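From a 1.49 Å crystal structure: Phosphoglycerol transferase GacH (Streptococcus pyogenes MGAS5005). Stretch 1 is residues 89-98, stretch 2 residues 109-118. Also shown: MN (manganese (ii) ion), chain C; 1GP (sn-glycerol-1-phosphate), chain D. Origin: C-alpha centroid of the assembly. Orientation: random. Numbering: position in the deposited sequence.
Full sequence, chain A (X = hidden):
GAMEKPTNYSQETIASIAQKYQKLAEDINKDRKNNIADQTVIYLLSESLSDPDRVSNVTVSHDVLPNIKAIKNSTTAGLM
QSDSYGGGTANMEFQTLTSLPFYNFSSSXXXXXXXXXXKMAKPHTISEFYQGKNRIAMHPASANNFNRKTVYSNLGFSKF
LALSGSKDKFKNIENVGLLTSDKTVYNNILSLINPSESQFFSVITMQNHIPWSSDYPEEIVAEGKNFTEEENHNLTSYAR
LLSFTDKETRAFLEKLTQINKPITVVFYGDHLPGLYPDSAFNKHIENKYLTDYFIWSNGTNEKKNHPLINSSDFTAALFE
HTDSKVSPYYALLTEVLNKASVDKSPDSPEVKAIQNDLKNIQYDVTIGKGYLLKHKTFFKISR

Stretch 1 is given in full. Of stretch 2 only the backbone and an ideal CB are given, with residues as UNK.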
ATOM      1  N   THR A  89      -3.032  -9.408  -3.504  1.00 19.01           N
ATOM      2  CA  THR A  89      -2.001  -8.397  -3.667  1.00 18.54           C
ATOM      3  C   THR A  89      -2.425  -7.215  -4.517  1.00 15.90           C
ATOM      4  O   THR A  89      -2.356  -6.054  -4.078  1.00 15.44           O
ATOM      5  CB  THR A  89      -0.816  -9.126  -4.327  1.00 21.15           C
ATOM      6  OG1 THR A  89      -0.632 -10.378  -3.663  1.00 25.17           O
ATOM      7  CG2 THR A  89       0.445  -8.292  -4.281  1.00 20.89           C
ATOM      8  N   ALA A  90      -2.838  -7.490  -5.751  1.00 14.69           N
ATOM      9  CA  ALA A  90      -3.113  -6.415  -6.694  1.00 14.93           C
ATOM     10  C   ALA A  90      -4.277  -5.532  -6.263  1.00 13.61           C
ATOM     11  O   ALA A  90      -4.339  -4.359  -6.675  1.00 13.02           O
ATOM     12  CB  ALA A  90      -3.365  -7.024  -8.076  1.00 17.07           C
ATOM     13  N   ASN A  91      -5.187  -6.051  -5.424  1.00 13.66           N
ATOM     14  CA  ASN A  91      -6.291  -5.222  -4.948  1.00 14.20           C
ATOM     15  C   ASN A  91      -5.806  -4.222  -3.913  1.00 14.04           C
ATOM     16  O   ASN A  91      -6.243  -3.067  -3.917  1.00 14.48           O
ATOM     17  CB  ASN A  91      -7.409  -6.093  -4.397  1.00 15.73           C
ATOM     18  CG  ASN A  91      -8.102  -6.871  -5.479  1.00 16.46           C
ATOM     19  OD1 ASN A  91      -8.171  -6.418  -6.619  1.00 15.59           O
ATOM     20  ND2 ASN A  91      -8.597  -8.052  -5.144  1.00 18.07           N
ATOM     21  N   MET A  92      -4.903  -4.631  -3.022  1.00 14.22           N
ATOM     22  CA  MET A  92      -4.302  -3.659  -2.109  1.00 15.45           C
ATOM     23  C   MET A  92      -3.463  -2.654  -2.887  1.00 14.79           C
ATOM     24  O   MET A  92      -3.515  -1.441  -2.631  1.00 15.48           O
ATOM     25  CB  MET A  92      -3.479  -4.377  -1.041  1.00 16.87           C
ATOM     26  CG  MET A  92      -4.273  -4.669   0.251  1.00 17.60           C
ATOM     27  SD  MET A  92      -5.797  -5.600   0.049  1.00 18.05           S
ATOM     28  CE  MET A  92      -5.156  -7.225  -0.346  1.00 19.36           C
ATOM     29  N   GLU A  93      -2.727  -3.140  -3.882  1.00 13.67           N
ATOM     30  CA  GLU A  93      -1.903  -2.284  -4.723  1.00 14.37           C
ATOM     31  C   GLU A  93      -2.729  -1.185  -5.385  1.00 14.46           C
ATOM     32  O   GLU A  93      -2.375   0.000  -5.315  1.00 14.48           O
ATOM     33  CB  GLU A  93      -1.255  -3.176  -5.776  1.00 15.12           C
ATOM     34  CG  GLU A  93      -0.153  -2.538  -6.612  1.00 15.29           C
ATOM     35  CD  GLU A  93       0.256  -3.482  -7.723  1.00 15.25           C
ATOM     36  OE1 GLU A  93       0.203  -4.706  -7.491  1.00 14.83           O
ATOM     37  OE2 GLU A  93       0.578  -3.009  -8.835  1.00 14.81           O
ATOM     38  N   PHE A  94      -3.838  -1.560  -6.029  1.00 13.99           N
ATOM     39  CA  PHE A  94      -4.731  -0.589  -6.657  1.00 14.11           C
ATOM     40  C   PHE A  94      -5.170   0.481  -5.666  1.00 13.76           C
ATOM     41  O   PHE A  94      -5.205   1.678  -5.985  1.00 14.39           O
ATOM     42  CB  PHE A  94      -5.971  -1.324  -7.194  1.00 13.95           C
ATOM     43  CG  PHE A  94      -7.079  -0.419  -7.674  1.00 13.98           C
ATOM     44  CD1 PHE A  94      -8.012   0.112  -6.782  1.00 14.41           C
ATOM     45  CD2 PHE A  94      -7.218  -0.128  -9.019  1.00 14.49           C
ATOM     46  CE1 PHE A  94      -9.060   0.930  -7.219  1.00 15.23           C
ATOM     47  CE2 PHE A  94      -8.271   0.686  -9.473  1.00 15.65           C
ATOM     48  CZ  PHE A  94      -9.177   1.232  -8.569  1.00 15.61           C
ATOM     49  N   GLN A  95      -5.519   0.066  -4.456  1.00 13.77           N
ATOM     50  CA  GLN A  95      -6.004   1.009  -3.457  1.00 14.10           C
ATOM     51  C   GLN A  95      -4.906   1.972  -3.019  1.00 14.89           C
ATOM     52  O   GLN A  95      -5.172   3.169  -2.797  1.00 15.54           O
ATOM     53  CB  GLN A  95      -6.567   0.237  -2.266  1.00 14.15           C
ATOM     54  CG  GLN A  95      -7.821  -0.549  -2.603  1.00 14.82           C
ATOM     55  CD  GLN A  95      -8.309  -1.337  -1.450  1.00 15.78           C
ATOM     56  OE1 GLN A  95      -9.036  -0.820  -0.611  1.00 16.14           O
ATOM     57  NE2 GLN A  95      -7.896  -2.600  -1.367  1.00 15.44           N
ATOM     58  N   THR A  96      -3.658   1.497  -2.913  1.00 14.22           N
ATOM     59  CA  THR A  96      -2.598   2.443  -2.561  1.00 13.95           C
ATOM     60  C   THR A  96      -2.437   3.509  -3.641  1.00 13.95           C
ATOM     61  O   THR A  96      -2.224   4.692  -3.337  1.00 14.79           O
ATOM     62  CB  THR A  96      -1.255   1.744  -2.310  1.00 14.61           C
ATOM     63  OG1 THR A  96      -0.670   1.287  -3.542  1.00 14.48           O
ATOM     64  CG2 THR A  96      -1.401   0.589  -1.328  1.00 15.59           C
ATOM     65  N   LEU A  97      -2.529   3.121  -4.903  1.00 13.31           N
ATOM     66  CA  LEU A  97      -2.248   4.071  -5.967  1.00 14.59           C
ATOM     67  C   LEU A  97      -3.392   5.058  -6.175  1.00 15.47           C
ATOM     68  O   LEU A  97      -3.141   6.259  -6.346  1.00 16.52           O
ATOM     69  CB  LEU A  97      -1.974   3.334  -7.268  1.00 14.53           C
ATOM     70  CG  LEU A  97      -0.726   2.453  -7.317  1.00 16.72           C
ATOM     71  CD1 LEU A  97      -0.667   1.770  -8.656  1.00 16.90           C
ATOM     72  CD2 LEU A  97       0.538   3.273  -7.058  1.00 18.82           C
ATOM     73  N   THR A  98      -4.634   4.577  -6.181  1.00 15.17           N
ATOM     74  CA  THR A  98      -5.781   5.429  -6.466  1.00 15.69           C
ATOM     75  C   THR A  98      -6.390   6.062  -5.222  1.00 16.43           C
ATOM     76  O   THR A  98      -7.029   7.121  -5.322  1.00 18.44           O
ATOM     77  CB  THR A  98      -6.902   4.624  -7.147  1.00 15.93           C
ATOM     78  OG1 THR A  98      -7.405   3.625  -6.251  1.00 15.94           O
ATOM     79  CG2 THR A  98      -6.411   3.966  -8.437  1.00 16.93           C
ATOM     80  N   UNK A 109     -17.021  -7.667  -7.417  1.00 19.68           N
ATOM     81  CA  UNK A 109     -15.717  -7.388  -8.010  1.00 18.23           C
ATOM     82  C   UNK A 109     -14.658  -8.263  -7.364  1.00 18.17           C
ATOM     83  O   UNK A 109     -14.486  -8.254  -6.139  1.00 20.08           O
ATOM     84  CB  UNK A 109     -15.354  -5.909  -7.860  1.00 18.23           C
ATOM     85  N   UNK A 110     -13.922  -9.008  -8.186  1.00 17.16           N
ATOM     86  CA  UNK A 110     -12.848  -9.856  -7.692  1.00 17.60           C
ATOM     87  C   UNK A 110     -11.477  -9.189  -7.776  1.00 17.87           C
ATOM     88  O   UNK A 110     -10.730  -9.180  -6.787  1.00 18.73           O
ATOM     89  CB  UNK A 110     -12.828 -11.170  -8.475  1.00 17.60           C
ATOM     90  N   UNK A 111     -11.106  -8.667  -8.940  1.00 16.59           N
ATOM     91  CA  UNK A 111      -9.795  -8.046  -9.123  1.00 15.11           C
ATOM     92  C   UNK A 111      -9.977  -6.661  -9.724  1.00 13.70           C
ATOM     93  O   UNK A 111     -10.464  -6.526 -10.852  1.00 14.26           O
ATOM     94  CB  UNK A 111      -8.896  -8.907 -10.012  1.00 15.11           C
ATOM     95  N   UNK A 112      -9.577  -5.634  -8.965  1.00 13.69           N
ATOM     96  CA  UNK A 112      -9.781  -4.253  -9.383  1.00 14.18           C
ATOM     97  C   UNK A 112      -9.044  -3.928 -10.675  1.00 14.46           C
ATOM     98  O   UNK A 112      -9.580  -3.224 -11.535  1.00 14.93           O
ATOM     99  CB  UNK A 112      -9.329  -3.299  -8.276  1.00 14.18           C
ATOM    100  N   UNK A 113      -7.822  -4.433 -10.842  1.00 13.57           N
ATOM    101  CA  UNK A 113      -7.055  -4.125 -12.033  1.00 13.52           C
ATOM    102  C   UNK A 113      -7.697  -4.684 -13.301  1.00 16.71           C
ATOM    103  O   UNK A 113      -7.419  -4.177 -14.396  1.00 17.90           O
ATOM    104  CB  UNK A 113      -5.633  -4.669 -11.887  1.00 13.52           C
ATOM    105  N   UNK A 114      -8.515  -5.729 -13.184  1.00 17.31           N
ATOM    106  CA  UNK A 114      -9.180  -6.320 -14.334  1.00 18.08           C
ATOM    107  C   UNK A 114     -10.585  -5.790 -14.553  1.00 17.43           C
ATOM    108  O   UNK A 114     -11.018  -5.686 -15.701  1.00 18.94           O
ATOM    109  CB  UNK A 114      -9.230  -7.841 -14.175  1.00 18.08           C
ATOM    110  N   UNK A 115     -11.306  -5.453 -13.479  1.00 16.54           N
ATOM    111  CA  UNK A 115     -12.724  -5.140 -13.567  1.00 16.79           C
ATOM    112  C   UNK A 115     -13.066  -3.670 -13.374  1.00 17.30           C
ATOM    113  O   UNK A 115     -14.166  -3.258 -13.760  1.00 19.98           O
ATOM    114  CB  UNK A 115     -13.485  -5.966 -12.528  1.00 16.79           C
ATOM    115  N   UNK A 116     -12.201  -2.899 -12.726  1.00 15.17           N
ATOM    116  CA  UNK A 116     -12.481  -1.493 -12.442  1.00 15.93           C
ATOM    117  C   UNK A 116     -11.484  -0.574 -13.159  1.00 16.99           C
ATOM    118  O   UNK A 116     -11.895   0.350 -13.870  1.00 17.16           O
ATOM    119  CB  UNK A 116     -12.440  -1.240 -10.934  1.00 15.93           C
ATOM    120  N   UNK A 117     -10.192  -0.840 -12.997  1.00 17.71           N
ATOM    121  CA  UNK A 117      -9.205   0.029 -13.648  1.00 18.11           C
ATOM    122  C   UNK A 117      -9.505   0.248 -15.128  1.00 19.01           C
ATOM    123  O   UNK A 117      -9.477   1.406 -15.571  1.00 19.56           O
ATOM    124  CB  UNK A 117      -7.804  -0.566 -13.494  1.00 18.11           C
ATOM    125  N   UNK A 118      -9.786  -0.780 -15.932  1.00 20.04           N
ATOM    126  CA  UNK A 118      -9.972  -0.541 -17.379  1.00 21.81           C
ATOM    127  C   UNK A 118     -11.161   0.326 -17.698  1.00 24.28           C
ATOM    128  O   UNK A 118     -11.242   0.878 -18.803  1.00 27.42           O
ATOM    129  CB  UNK A 118     -10.125  -1.873 -18.117  1.00 21.81           C
TER
HETATM  130 MN    MN C 901       0.124 -11.085  -1.890  1.00 17.49          MN
HETATM  131  C3  1GP D 902       2.332 -12.427  -8.276  1.00 23.31           C
HETATM  132  O3  1GP D 902       1.682 -10.423  -7.047  1.00 19.67           O
HETATM  133  C2  1GP D 902       1.253 -11.733  -7.472  1.00 23.68           C
HETATM  134  O2  1GP D 902       2.549 -11.821  -9.549  1.00 23.95           O
HETATM  135  C1  1GP D 902       0.859 -12.566  -6.263  1.00 28.60           C
HETATM  136  O1P 1GP D 902      -0.354 -12.071  -5.687  1.00 29.62           O
HETATM  137  O2P 1GP D 902      -0.411 -12.876  -3.153  1.00 28.89           O
HETATM  138  O3P 1GP D 902      -2.551 -12.457  -4.627  1.00 27.93           O
HETATM  139  O4P 1GP D 902      -1.023 -14.442  -5.075  1.00 32.71           O
HETATM  140  P   1GP D 902      -1.096 -12.971  -4.561  1.00 28.91           P

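Position 109 is out of reach of stretch 1, so many side chains would suit. It is Val109, without a contact.

Position 110 points its CB away from the helix. What faces stretch 1 is its carbonyl: Asn91 ND2 donates a hydrogen bond to its O at 2.9 Å. On the side of 110 the bond uses only backbone, so almost any side chain would serve. It is Ser110, whose side chain stays clear of stretch 1.

Position 111 points sideways, its ideal CB 4.3 Å from Asn91 OD1. A small polar residue is typical at this N-cap, but a compact apolar one also fits. It is Val111. Its CG1 comes 4.1 Å from Asn91 OD1.

Position 112 opens the helix and points toward stretch 1. Its N donates to Asn91 OD1 at 2.8 Å, nearly straight at 170°. The ideal CB lies 3.7 Å from Phe94 CG, over the ring. A medium apolar side chain suits: Leu, Ile or Met. It is Leu112. Its CB makes a CH-pi contact over the Phe94 face, 3.9 Å from the ring centroid, and its CD1 packs 3.6 Å from Phe94 CD1.

Position 113 starts sideways, its ideal CB 5.0 Å from Ala90 CB. Beyond lies a hollow formed by Ala90, Glu93, Phe94 and Leu97, with a carboxylate at its far side. A long side chain with a donor at the tip would suit Glu93; Lys or Arg could reach it, and Tyr would also fill the hollow. It is Tyr113. Its ring fills the hollow, with CD2 3.8 Å from Ala90 CB and CE1 3.7 Å from Phe94 CB. Its OH donates to Glu93 OE2 at 2.8 Å. Water 1 accepts from Tyr113 N and donates to Asn91 OD1, both at 2.8 Å.

Position 114 is out of reach and leaves the choice open. It is Ser114.

Position 115 is also out of reach, but the N atoms of 110 and 111 invite an acceptor. Glu115 OE2 accepts from Ser110 N at 2.9 Å and Val111 N at 3.1 Å.

Position 116 points toward Phe94, its ideal CB 4.7 Å from CZ. A modest apolar group suits. Val116 places CG1 4.1 Å from Phe94 CZ.

Position 117 points sideways, its ideal CB 4.2 Å from Phe94 CE2. Apolar residues fit. Phe117 sets its CB at the Phe94 ring edge.

Position 118 is out of reach. Its phi of -64° allows proline among many others. It is Pro118.

Stretch 2 109-118: VSVLYSEVFP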
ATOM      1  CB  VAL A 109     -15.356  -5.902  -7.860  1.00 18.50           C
ATOM      2  CG1 VAL A 109     -13.902  -5.688  -8.297  1.00 19.15           C
ATOM      3  CG2 VAL A 109     -16.297  -5.040  -8.651  1.00 19.34           C
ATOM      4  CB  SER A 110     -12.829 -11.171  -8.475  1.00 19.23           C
ATOM      5  OG  SER A 110     -11.803 -12.006  -7.976  1.00 20.33           O
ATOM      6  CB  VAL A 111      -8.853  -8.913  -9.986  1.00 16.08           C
ATOM      7  CG1 VAL A 111      -7.559  -8.164 -10.264  1.00 16.37           C
ATOM      8  CG2 VAL A 111      -8.581 -10.237  -9.279  1.00 16.52           C
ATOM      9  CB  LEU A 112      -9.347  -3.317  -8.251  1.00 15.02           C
ATOM     10  CG  LEU A 112     -10.260  -3.460  -7.022  1.00 17.30           C
ATOM     11  CD1 LEU A 112      -9.615  -2.908  -5.773  1.00 18.23           C
ATOM     12  CD2 LEU A 112     -11.592  -2.768  -7.280  1.00 18.96           C
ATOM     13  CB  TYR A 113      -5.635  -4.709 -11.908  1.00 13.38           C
ATOM     14  CG  TYR A 113      -4.608  -3.866 -11.173  1.00 14.59           C
ATOM     15  CD1 TYR A 113      -4.851  -2.540 -10.843  1.00 16.13           C
ATOM     16  CD2 TYR A 113      -3.373  -4.403 -10.830  1.00 14.20           C
ATOM     17  CE1 TYR A 113      -3.909  -1.773 -10.202  1.00 16.08           C
ATOM     18  CE2 TYR A 113      -2.414  -3.644 -10.189  1.00 14.97           C
ATOM     19  CZ  TYR A 113      -2.687  -2.318  -9.874  1.00 15.67           C
ATOM     20  OH  TYR A 113      -1.763  -1.513  -9.238  1.00 16.14           O
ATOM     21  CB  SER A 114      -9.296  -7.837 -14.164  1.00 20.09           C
ATOM     22  OG  SER A 114      -8.020  -8.451 -14.120  1.00 21.91           O
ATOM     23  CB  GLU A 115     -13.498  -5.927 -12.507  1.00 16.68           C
ATOM     24  CG  GLU A 115     -13.361  -7.427 -12.683  1.00 18.64           C
ATOM     25  CD  GLU A 115     -13.994  -8.211 -11.571  1.00 22.30           C
ATOM     26  OE1 GLU A 115     -15.178  -7.964 -11.263  1.00 24.55           O
ATOM     27  OE2 GLU A 115     -13.315  -9.096 -10.999  1.00 23.62           O
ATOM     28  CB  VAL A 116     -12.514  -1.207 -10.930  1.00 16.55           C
ATOM     29  CG1 VAL A 116     -12.635   0.316 -10.667  1.00 18.02           C
ATOM     30  CG2 VAL A 116     -13.665  -1.926 -10.270  1.00 16.51           C
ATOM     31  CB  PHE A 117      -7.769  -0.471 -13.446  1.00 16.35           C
ATOM     32  CG  PHE A 117      -6.737   0.468 -14.021  1.00 17.44           C
ATOM     33  CD1 PHE A 117      -6.365   0.377 -15.348  1.00 19.36           C
ATOM     34  CD2 PHE A 117      -6.191   1.461 -13.235  1.00 17.55           C
ATOM     35  CE1 PHE A 117      -5.440   1.255 -15.884  1.00 20.54           C
ATOM     36  CE2 PHE A 117      -5.258   2.355 -13.770  1.00 19.20           C
ATOM     37  CZ  PHE A 117      -4.896   2.244 -15.095  1.00 19.69           C
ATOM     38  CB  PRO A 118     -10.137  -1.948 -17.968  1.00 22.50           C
ATOM     39  CG  PRO A 118      -9.530  -2.872 -16.920  1.00 21.90           C
ATOM     40  CD  PRO A 118      -9.783  -2.221 -15.597  1.00 20.22           C
TER
HETATM   41  O   HOH W   1      -6.428  -5.334  -8.562  1.00 14.93           O
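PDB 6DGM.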